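Local coordinates for protein peptidase S15/CocE/NonD (Thaumarchaeota archaeon SCGC AB-539-E09, PDB 4PF1) that probably removes residues from the N-terminal end of peptides as a serine aminopeptidase with an alpha/beta hydrolase fold, at residues D136-I141 / N173-L178; T60-T65 / G153-I158; I39-G44 / V102-R107. All coordinates share one frame; numbering follows the deposited sequence.

The six segments all lie on the same side of the chain's centre, in the alpha/beta hydrolase part of the protein. Contact 2 pairs two strands of its main sheet. Contact 3 reaches the same sheet, because strands 60-67 and 100-105 are neighbours. Contact 1 packs helix 133-147 against the loop that enters strand 178-184. The centre of contact 1 is about 11 Å from that of contact 2 and about 12 Å from that of contact 3; the centres of contacts 2 and 3 are about 16 Å apart. Contact 3 closes before contact 1 opens, while contact 2 alternates with both. Residues far apart in sequence thus join into one sheet with a helix beside it.

Contact 1. Residues D136-I141 / N173-L178; sequences DTYDTI and NPHPAL
ND1 of His-175 accepts the backbone N-H of Ala-177 at 3.0 Å. The bond is nearly straight (163°) and its donor lies in the ring plane. NE2 of the same ring is hydrogen-bonded to OD1 of Asp-142, just past the helix segment, so both nitrogens have partners, which should hold the rotation of the ring. CG is anti to the backbone N (chi1 -169°), and the ring enters between Tyr-138 and Ile-141. It crosses Tyr-138 at about a right angle as a side chain, with the ring planes 48° apart. His-175 CD2 lies over one face of the tyrosine, toward the rim, 3.5 Å from CE2 of Tyr-138. Ile-141 makes a CH-pi contact: its CG2 sits over a face of the imidazole, 3.8 Å from the centroid of the His-175 ring. Pro-176 CD lies over the opposite face of that ring, toward the rim. Ile-141 CG2 also meets CB of Ala-177 at 3.7 Å, while CD1 of Ile-141 reaches CB of Leu-178 at 4.2 Å. The contact fits helix 133-147 to the loop between helix 162-169 and strand 178-184, on one flank of the alpha/beta hydrolase sheet. Since ND1 of His-175 accepts a backbone N-H, the histidine is probably neutral, with its proton on NE2 facing Asp-142.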
loop_
_atom_site.group_PDB
_atom_site.type_symbol
_atom_site.label_atom_id
_atom_site.label_comp_id
_atom_site.label_asym_id
_atom_site.label_seq_id
_atom_site.Cartn_x
_atom_site.Cartn_y
_atom_site.Cartn_z
ATOM N N ASP A 136 -42.198 22.707 -4.173
ATOM C CA ASP A 136 -41.437 22.265 -5.342
ATOM C C ASP A 136 -41.521 20.738 -5.482
ATOM O O ASP A 136 -41.702 20.238 -6.595
ATOM C CB ASP A 136 -39.969 22.733 -5.257
ATOM C CG ASP A 136 -39.738 24.198 -5.631
ATOM O OD1 ASP A 136 -40.698 24.857 -6.101
ATOM O OD2 ASP A 136 -38.593 24.674 -5.485
ATOM N N THR A 137 -41.466 20.008 -4.341
ATOM C CA THR A 137 -41.595 18.544 -4.296
ATOM C C THR A 137 -42.984 18.123 -4.778
ATOM O O THR A 137 -43.088 17.187 -5.574
ATOM C CB THR A 137 -41.329 18.020 -2.878
ATOM O OG1 THR A 137 -39.985 18.321 -2.517
ATOM C CG2 THR A 137 -41.572 16.525 -2.749
ATOM N N TYR A 138 -44.051 18.812 -4.286
ATOM C CA TYR A 138 -45.437 18.522 -4.676
ATOM C C TYR A 138 -45.614 18.658 -6.194
ATOM O O TYR A 138 -46.239 17.796 -6.813
ATOM C CB TYR A 138 -46.438 19.443 -3.931
ATOM C CG TYR A 138 -47.887 19.125 -4.235
ATOM C CD1 TYR A 138 -48.517 19.649 -5.362
ATOM C CD2 TYR A 138 -48.626 18.289 -3.406
ATOM C CE1 TYR A 138 -49.836 19.325 -5.671
ATOM C CE2 TYR A 138 -49.953 17.970 -3.696
ATOM C CZ TYR A 138 -50.553 18.490 -4.831
ATOM O OH TYR A 138 -51.855 18.171 -5.128
ATOM N N ASP A 139 -45.072 19.750 -6.785
ATOM C CA ASP A 139 -45.174 20.021 -8.223
ATOM C C ASP A 139 -44.339 19.017 -9.035
ATOM O O ASP A 139 -44.727 18.664 -10.150
ATOM C CB ASP A 139 -44.751 21.468 -8.535
ATOM C CG ASP A 139 -45.549 22.529 -7.788
ATOM O OD1 ASP A 139 -46.693 22.233 -7.371
ATOM O OD2 ASP A 139 -45.023 23.649 -7.609
ATOM N N THR A 140 -43.221 18.530 -8.454
ATOM C CA THR A 140 -42.346 17.530 -9.076
ATOM C C THR A 140 -43.037 16.151 -9.093
ATOM O O THR A 140 -43.082 15.517 -10.148
ATOM C CB THR A 140 -40.980 17.481 -8.356
ATOM O OG1 THR A 140 -40.319 18.731 -8.541
ATOM C CG2 THR A 140 -40.083 16.347 -8.859
ATOM N N ILE A 141 -43.580 15.698 -7.933
ATOM C CA ILE A 141 -44.249 14.392 -7.817
ATOM C C ILE A 141 -45.487 14.344 -8.736
ATOM O O ILE A 141 -45.707 13.329 -9.403
ATOM C CB ILE A 141 -44.604 14.035 -6.338
ATOM C CG1 ILE A 141 -43.323 13.863 -5.483
ATOM C CG2 ILE A 141 -45.478 12.767 -6.266
ATOM C CD1 ILE A 141 -43.562 13.712 -3.955
ATOM N N ASN A 173 -47.049 18.919 3.931
ATOM C CA ASN A 173 -48.172 18.979 2.963
ATOM C C ASN A 173 -47.864 17.989 1.812
ATOM O O ASN A 173 -47.567 18.413 0.689
ATOM C CB ASN A 173 -48.403 20.412 2.450
ATOM C CG ASN A 173 -48.582 21.437 3.543
ATOM O OD1 ASN A 173 -47.783 22.369 3.687
ATOM N ND2 ASN A 173 -49.639 21.291 4.334
ATOM N N PRO A 174 -47.746 16.673 2.128
ATOM C CA PRO A 174 -47.256 15.729 1.116
ATOM C C PRO A 174 -48.231 15.445 -0.008
ATOM O O PRO A 174 -49.445 15.457 0.190
ATOM C CB PRO A 174 -46.969 14.460 1.923
ATOM C CG PRO A 174 -47.874 14.538 3.081
ATOM C CD PRO A 174 -47.977 15.997 3.423
ATOM N N HIS A 175 -47.676 15.170 -1.194
ATOM C CA HIS A 175 -48.438 14.757 -2.360
ATOM C C HIS A 175 -49.014 13.370 -2.071
ATOM O O HIS A 175 -48.300 12.536 -1.505
ATOM C CB HIS A 175 -47.538 14.740 -3.612
ATOM C CG HIS A 175 -48.294 14.570 -4.893
ATOM N ND1 HIS A 175 -48.787 13.339 -5.279
ATOM C CD2 HIS A 175 -48.626 15.486 -5.828
ATOM C CE1 HIS A 175 -49.401 13.543 -6.431
ATOM N NE2 HIS A 175 -49.335 14.821 -6.800
ATOM N N PRO A 176 -50.303 13.103 -2.415
ATOM C CA PRO A 176 -50.895 11.782 -2.107
ATOM C C PRO A 176 -50.126 10.582 -2.683
ATOM O O PRO A 176 -50.281 9.472 -2.170
ATOM C CB PRO A 176 -52.302 11.872 -2.715
ATOM C CG PRO A 176 -52.259 13.037 -3.647
ATOM C CD PRO A 176 -51.293 13.994 -3.048
ATOM N N ALA A 177 -49.287 10.802 -3.723
ATOM C CA ALA A 177 -48.488 9.736 -4.338
ATOM C C ALA A 177 -47.250 9.362 -3.486
ATOM O O ALA A 177 -46.695 8.281 -3.681
ATOM C CB ALA A 177 -48.060 10.140 -5.737
ATOM N N LEU A 178 -46.821 10.246 -2.545
ATOM C CA LEU A 178 -45.687 9.952 -1.658
ATOM C C LEU A 178 -46.128 8.921 -0.608
ATOM O O LEU A 178 -47.023 9.201 0.202
ATOM C CB LEU A 178 -45.125 11.228 -0.997
ATOM C CG LEU A 178 -43.877 11.021 -0.115
ATOM C CD1 LEU A 178 -42.619 10.853 -0.962
ATOM C CD2 LEU A 178 -43.709 12.158 0.860
#

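Contact 2. Residues T60-T65 / G153-I158; sequences TPIVLT and GRVAAI
Val-63 has CG1 between its backbone N and carbonyl carbon (chi1 60°), which leaves CG2 anti to N and pointed at Ile-158. Ile-158 places its own CG1 in the same crowded position (chi1 79°), and this brings the two branches together. CG2 of Val-63 touches CG1 of Ile-158 at 3.7 Å, and CD1 and CG2 of Ile-158 are close by. Next to them, Thr-65 OG1 gives a hydrogen bond to the backbone O of Ile-158 at 2.9 Å. The hydroxyl comes from above the carbonyl plane of Ile-158. The backbones form a parallel ladder. Ile-62 sits between Arg-154 and Ala-156: its N donates to Arg-154 O at 3.0 Å, and its O accepts from Ala-156 N at 2.9 Å. Leu-64 repeats the pattern, its N meeting Ala-156 O at 2.8 Å and its O meeting Ile-158 N at 3.1 Å. The two short strand segments run 30° apart, within the twisted main sheet of an alpha/beta hydrolase. Strand 60-67 lies between 100-105 and 154-160 in that sheet. Strand 154-160 leads straight into Ser-161, probably the nucleophile of a Ser-His-Asp triad. Val-63 and Ala-156 face one side of the sheet, where Leu-360 and Leu-364 of helix 347-365 cover Ala-156. Ile-62, Leu-64, Val-155 and Ala-157 face the other side. There CB of Ile-62 rests on CG2 of Val-155 at 3.9 Å, and CG1 of Val-155 reaches CB of Leu-64 at 4.2 Å. Ile-141 of helix 133-147 packs on Val-155 from this side. The guanidinium of Arg-154 leads away from the pair and forms a salt bridge with Asp-366.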
loop_
_atom_site.group_PDB
_atom_site.type_symbol
_atom_site.label_atom_id
_atom_site.label_comp_id
_atom_site.label_asym_id
_atom_site.label_seq_id
_atom_site.Cartn_x
_atom_site.Cartn_y
_atom_site.Cartn_z
ATOM N N THR A 60 -43.930 0.117 -12.083
ATOM C CA THR A 60 -42.872 0.106 -11.058
ATOM C C THR A 60 -42.873 1.451 -10.276
ATOM O O THR A 60 -43.186 2.490 -10.858
ATOM C CB THR A 60 -41.491 -0.225 -11.711
ATOM O OG1 THR A 60 -40.534 -0.552 -10.707
ATOM C CG2 THR A 60 -40.954 0.894 -12.592
ATOM N N PRO A 61 -42.538 1.470 -8.964
ATOM C CA PRO A 61 -42.553 2.753 -8.234
ATOM C C PRO A 61 -41.388 3.684 -8.593
ATOM O O PRO A 61 -40.462 3.290 -9.311
ATOM C CB PRO A 61 -42.485 2.326 -6.770
ATOM C CG PRO A 61 -41.798 1.022 -6.787
ATOM C CD PRO A 61 -42.191 0.343 -8.069
ATOM N N ILE A 62 -41.442 4.928 -8.073
ATOM C CA ILE A 62 -40.412 5.949 -8.275
ATOM C C ILE A 62 -39.674 6.210 -6.955
ATOM O O ILE A 62 -40.305 6.310 -5.902
ATOM C CB ILE A 62 -41.038 7.260 -8.851
ATOM C CG1 ILE A 62 -41.575 7.048 -10.290
ATOM C CG2 ILE A 62 -40.051 8.456 -8.788
ATOM C CD1 ILE A 62 -42.633 8.085 -10.733
ATOM N N VAL A 63 -38.344 6.340 -7.020
ATOM C CA VAL A 63 -37.532 6.691 -5.859
ATOM C C VAL A 63 -36.845 8.049 -6.179
ATOM O O VAL A 63 -36.039 8.138 -7.106
ATOM C CB VAL A 63 -36.568 5.548 -5.409
ATOM C CG1 VAL A 63 -35.584 5.148 -6.505
ATOM C CG2 VAL A 63 -35.849 5.901 -4.114
ATOM N N LEU A 64 -37.291 9.119 -5.493
ATOM C CA LEU A 64 -36.874 10.499 -5.747
ATOM C C LEU A 64 -35.820 11.007 -4.757
ATOM O O LEU A 64 -35.950 10.821 -3.550
ATOM C CB LEU A 64 -38.121 11.430 -5.713
ATOM C CG LEU A 64 -37.894 12.963 -5.782
ATOM C CD1 LEU A 64 -37.334 13.391 -7.135
ATOM C CD2 LEU A 64 -39.172 13.715 -5.489
ATOM N N THR A 65 -34.804 11.706 -5.288
ATOM C CA THR A 65 -33.761 12.354 -4.499
ATOM C C THR A 65 -33.569 13.775 -5.043
ATOM O O THR A 65 -33.378 13.954 -6.243
ATOM C CB THR A 65 -32.469 11.524 -4.494
ATOM O OG1 THR A 65 -32.774 10.182 -4.096
ATOM C CG2 THR A 65 -31.407 12.108 -3.560
ATOM N N GLY A 153 -47.647 4.960 -10.052
ATOM C CA GLY A 153 -48.185 6.164 -9.429
ATOM C C GLY A 153 -47.796 6.345 -7.974
ATOM O O GLY A 153 -48.359 7.204 -7.290
ATOM N N ARG A 154 -46.837 5.532 -7.482
ATOM C CA ARG A 154 -46.360 5.591 -6.094
ATOM C C ARG A 154 -44.913 6.088 -6.055
ATOM O O ARG A 154 -44.102 5.687 -6.894
ATOM C CB ARG A 154 -46.489 4.222 -5.408
ATOM C CG ARG A 154 -47.922 3.705 -5.330
ATOM C CD ARG A 154 -48.002 2.484 -4.446
ATOM N NE ARG A 154 -49.299 1.820 -4.541
ATOM C CZ ARG A 154 -49.633 0.740 -3.843
ATOM N NH1 ARG A 154 -48.772 0.200 -2.989
ATOM N NH2 ARG A 154 -50.833 0.193 -3.991
ATOM N N VAL A 155 -44.603 7.001 -5.113
ATOM C CA VAL A 155 -43.280 7.627 -5.004
ATOM C C VAL A 155 -42.749 7.533 -3.568
ATOM O O VAL A 155 -43.517 7.627 -2.608
ATOM C CB VAL A 155 -43.328 9.121 -5.485
ATOM C CG1 VAL A 155 -41.969 9.812 -5.333
ATOM C CG2 VAL A 155 -43.821 9.233 -6.926
ATOM N N ALA A 156 -41.422 7.365 -3.435
ATOM C CA ALA A 156 -40.713 7.404 -2.162
ATOM C C ALA A 156 -39.530 8.347 -2.285
ATOM O O ALA A 156 -38.929 8.432 -3.355
ATOM C CB ALA A 156 -40.243 6.018 -1.764
ATOM N N ALA A 157 -39.220 9.086 -1.214
ATOM C CA ALA A 157 -38.089 10.006 -1.213
ATOM C C ALA A 157 -36.995 9.496 -0.286
ATOM O O ALA A 157 -37.272 9.157 0.866
ATOM C CB ALA A 157 -38.537 11.398 -0.795
ATOM N N ILE A 158 -35.764 9.363 -0.810
ATOM C CA ILE A 158 -34.613 8.891 -0.036
ATOM C C ILE A 158 -33.414 9.822 -0.291
ATOM O O ILE A 158 -33.389 10.539 -1.298
ATOM C CB ILE A 158 -34.269 7.383 -0.317
ATOM C CG1 ILE A 158 -33.475 7.194 -1.636
ATOM C CG2 ILE A 158 -35.525 6.483 -0.259
ATOM C CD1 ILE A 158 -32.821 5.795 -1.817
#

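Contact 3. Residues I39-G44 / V102-R107; sequences IPMRDG and VYQDVR
Asp-43 and Arg-107 meet tip to tip in a salt bridge at the edge of the alpha/beta hydrolase sheet. Asp-43 lies in the type I beta turn from Met-41 to Gly-44, part of the hairpin between strands 32-40 and 46-54. Arg-107 follows strand 100-105. Strand 46-54 runs between the two partner strands, so the segments meet through side chains. Arg-107 grips the carboxylate end-on with two nitrogens. NH1 donates to OD1 of Asp-43 at 3.0 Å, and the bond is nearly straight. NH2 donates to OD2 of Asp-43 at 2.8 Å, on the syn lone pair of that oxygen, though the bond is more bent (146°). The fork is twisted: carboxylate and guanidinium planes are 50° apart, and NH1 approaches OD1 from above the carboxylate plane. The arginine carries a second charge partner, since its NH1 also forms a salt bridge with Asp-136 OD1 of helix 133-147. The two carboxylates, Asp-43 and Asp-136, probably balance the charge of this buried guanidinium and hold its orientation. OD1 of Asp-43 has a further, weak bond from Val-45 N. The turn itself is closed by Gly-44 N, which donates to Met-41 O at 3.0 Å. Farther in, the amide of Gln-104 is satisfied by neighbours: OE1 by Arg-66 NE, and NE2 by OG1 of Thr-140 and OG1 of Thr-49. CD1 of Ile-39 and CE of Met-41 approach that NE2 as apolar neighbours. Met-41 and Arg-107 slide past each other in opposite directions. CG of Met-41 is anti to the carbonyl carbon (chi1 -59°) and lies beside the guanidinium, 3.8 Å from NH1 of Arg-107. CB of Met-41 is slightly nearer, 3.7 Å from the same NH1 of Arg-107.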
loop_
_atom_site.group_PDB
_atom_site.type_symbol
_atom_site.label_atom_id
_atom_site.label_comp_id
_atom_site.label_asym_id
_atom_site.label_seq_id
_atom_site.Cartn_x
_atom_site.Cartn_y
_atom_site.Cartn_z
ATOM N N ILE A 39 -38.945 20.547 -15.391
ATOM C CA ILE A 39 -40.307 20.592 -14.853
ATOM C C ILE A 39 -40.638 22.000 -14.337
ATOM O O ILE A 39 -39.950 22.507 -13.446
ATOM C CB ILE A 39 -40.547 19.508 -13.755
ATOM C CG1 ILE A 39 -40.264 18.083 -14.294
ATOM C CG2 ILE A 39 -41.977 19.610 -13.192
ATOM C CD1 ILE A 39 -40.229 16.981 -13.217
ATOM N N PRO A 40 -41.722 22.627 -14.854
ATOM C CA PRO A 40 -42.094 23.958 -14.357
ATOM C C PRO A 40 -42.823 23.877 -13.019
ATOM O O PRO A 40 -43.763 23.091 -12.866
ATOM C CB PRO A 40 -43.005 24.522 -15.461
ATOM C CG PRO A 40 -43.132 23.435 -16.502
ATOM C CD PRO A 40 -42.654 22.164 -15.898
ATOM N N MET A 41 -42.393 24.704 -12.051
ATOM C CA MET A 41 -43.032 24.787 -10.737
ATOM C C MET A 41 -44.259 25.709 -10.832
ATOM O O MET A 41 -44.510 26.273 -11.901
ATOM C CB MET A 41 -42.027 25.280 -9.669
ATOM C CG MET A 41 -40.789 24.384 -9.523
ATOM S SD MET A 41 -41.161 22.717 -8.919
ATOM C CE MET A 41 -40.941 21.781 -10.371
ATOM N N ARG A 42 -45.027 25.854 -9.727
ATOM C CA ARG A 42 -46.248 26.683 -9.686
ATOM C C ARG A 42 -45.976 28.185 -9.965
ATOM O O ARG A 42 -46.916 28.925 -10.281
ATOM C CB ARG A 42 -46.985 26.518 -8.342
ATOM C CG ARG A 42 -46.152 26.902 -7.116
ATOM C CD ARG A 42 -46.821 26.475 -5.830
ATOM N NE ARG A 42 -46.909 25.020 -5.709
ATOM C CZ ARG A 42 -47.612 24.393 -4.773
ATOM N NH1 ARG A 42 -47.639 23.069 -4.733
ATOM N NH2 ARG A 42 -48.294 25.086 -3.871
ATOM N N ASP A 43 -44.703 28.626 -9.847
ATOM C CA ASP A 43 -44.335 30.017 -10.111
ATOM C C ASP A 43 -43.665 30.168 -11.503
ATOM O O ASP A 43 -43.232 31.264 -11.863
ATOM C CB ASP A 43 -43.435 30.571 -8.985
ATOM C CG ASP A 43 -42.056 29.945 -8.872
ATOM O OD1 ASP A 43 -41.892 28.774 -9.300
ATOM O OD2 ASP A 43 -41.155 30.603 -8.312
ATOM N N GLY A 44 -43.622 29.075 -12.270
ATOM C CA GLY A 44 -43.059 29.069 -13.617
ATOM C C GLY A 44 -41.589 28.699 -13.701
ATOM O O GLY A 44 -41.095 28.375 -14.784
ATOM N N VAL A 102 -35.077 8.834 -9.828
ATOM C CA VAL A 102 -35.163 10.234 -10.235
ATOM C C VAL A 102 -34.290 11.126 -9.340
ATOM O O VAL A 102 -34.425 11.100 -8.115
ATOM C CB VAL A 102 -36.641 10.733 -10.252
ATOM C CG1 VAL A 102 -36.724 12.204 -10.628
ATOM C CG2 VAL A 102 -37.502 9.894 -11.193
ATOM N N TYR A 103 -33.428 11.941 -9.970
ATOM C CA TYR A 103 -32.592 12.932 -9.291
ATOM C C TYR A 103 -32.906 14.300 -9.843
ATOM O O TYR A 103 -32.915 14.488 -11.064
ATOM C CB TYR A 103 -31.096 12.608 -9.435
ATOM C CG TYR A 103 -30.584 11.690 -8.352
ATOM C CD1 TYR A 103 -30.920 10.337 -8.340
ATOM C CD2 TYR A 103 -29.785 12.173 -7.321
ATOM C CE1 TYR A 103 -30.484 9.493 -7.323
ATOM C CE2 TYR A 103 -29.320 11.333 -6.311
ATOM C CZ TYR A 103 -29.678 9.994 -6.313
ATOM O OH TYR A 103 -29.250 9.164 -5.313
ATOM N N GLN A 104 -33.209 15.252 -8.959
ATOM C CA GLN A 104 -33.571 16.592 -9.390
ATOM C C GLN A 104 -32.671 17.635 -8.760
ATOM O O GLN A 104 -32.419 17.581 -7.553
ATOM C CB GLN A 104 -35.048 16.883 -9.045
ATOM C CG GLN A 104 -35.530 18.272 -9.478
ATOM C CD GLN A 104 -36.922 18.566 -8.995
ATOM O OE1 GLN A 104 -37.163 18.762 -7.798
ATOM N NE2 GLN A 104 -37.859 18.650 -9.924
ATOM N N ASP A 105 -32.212 18.612 -9.569
ATOM C CA ASP A 105 -31.451 19.741 -9.046
ATOM C C ASP A 105 -32.413 20.632 -8.276
ATOM O O ASP A 105 -33.465 21.000 -8.815
ATOM C CB ASP A 105 -30.773 20.541 -10.182
ATOM C CG ASP A 105 -29.586 19.873 -10.859
ATOM O OD1 ASP A 105 -28.766 19.250 -10.145
ATOM O OD2 ASP A 105 -29.423 20.058 -12.084
ATOM N N VAL A 106 -32.102 20.933 -7.001
ATOM C CA VAL A 106 -32.952 21.819 -6.198
ATOM C C VAL A 106 -32.925 23.225 -6.815
ATOM O O VAL A 106 -31.999 23.548 -7.569
ATOM C CB VAL A 106 -32.569 21.851 -4.689
ATOM C CG1 VAL A 106 -32.728 20.477 -4.042
ATOM C CG2 VAL A 106 -31.160 22.404 -4.475
ATOM N N ARG A 107 -33.937 24.050 -6.504
ATOM C CA ARG A 107 -34.053 25.422 -7.002
ATOM C C ARG A 107 -32.744 26.202 -6.812
ATOM O O ARG A 107 -32.134 26.148 -5.738
ATOM C CB ARG A 107 -35.215 26.138 -6.287
ATOM C CG ARG A 107 -35.592 27.495 -6.872
ATOM C CD ARG A 107 -36.711 28.141 -6.075
ATOM N NE ARG A 107 -38.008 27.505 -6.334
ATOM C CZ ARG A 107 -38.956 28.029 -7.105
ATOM N NH1 ARG A 107 -40.101 27.384 -7.289
ATOM N NH2 ARG A 107 -38.774 29.209 -7.681
#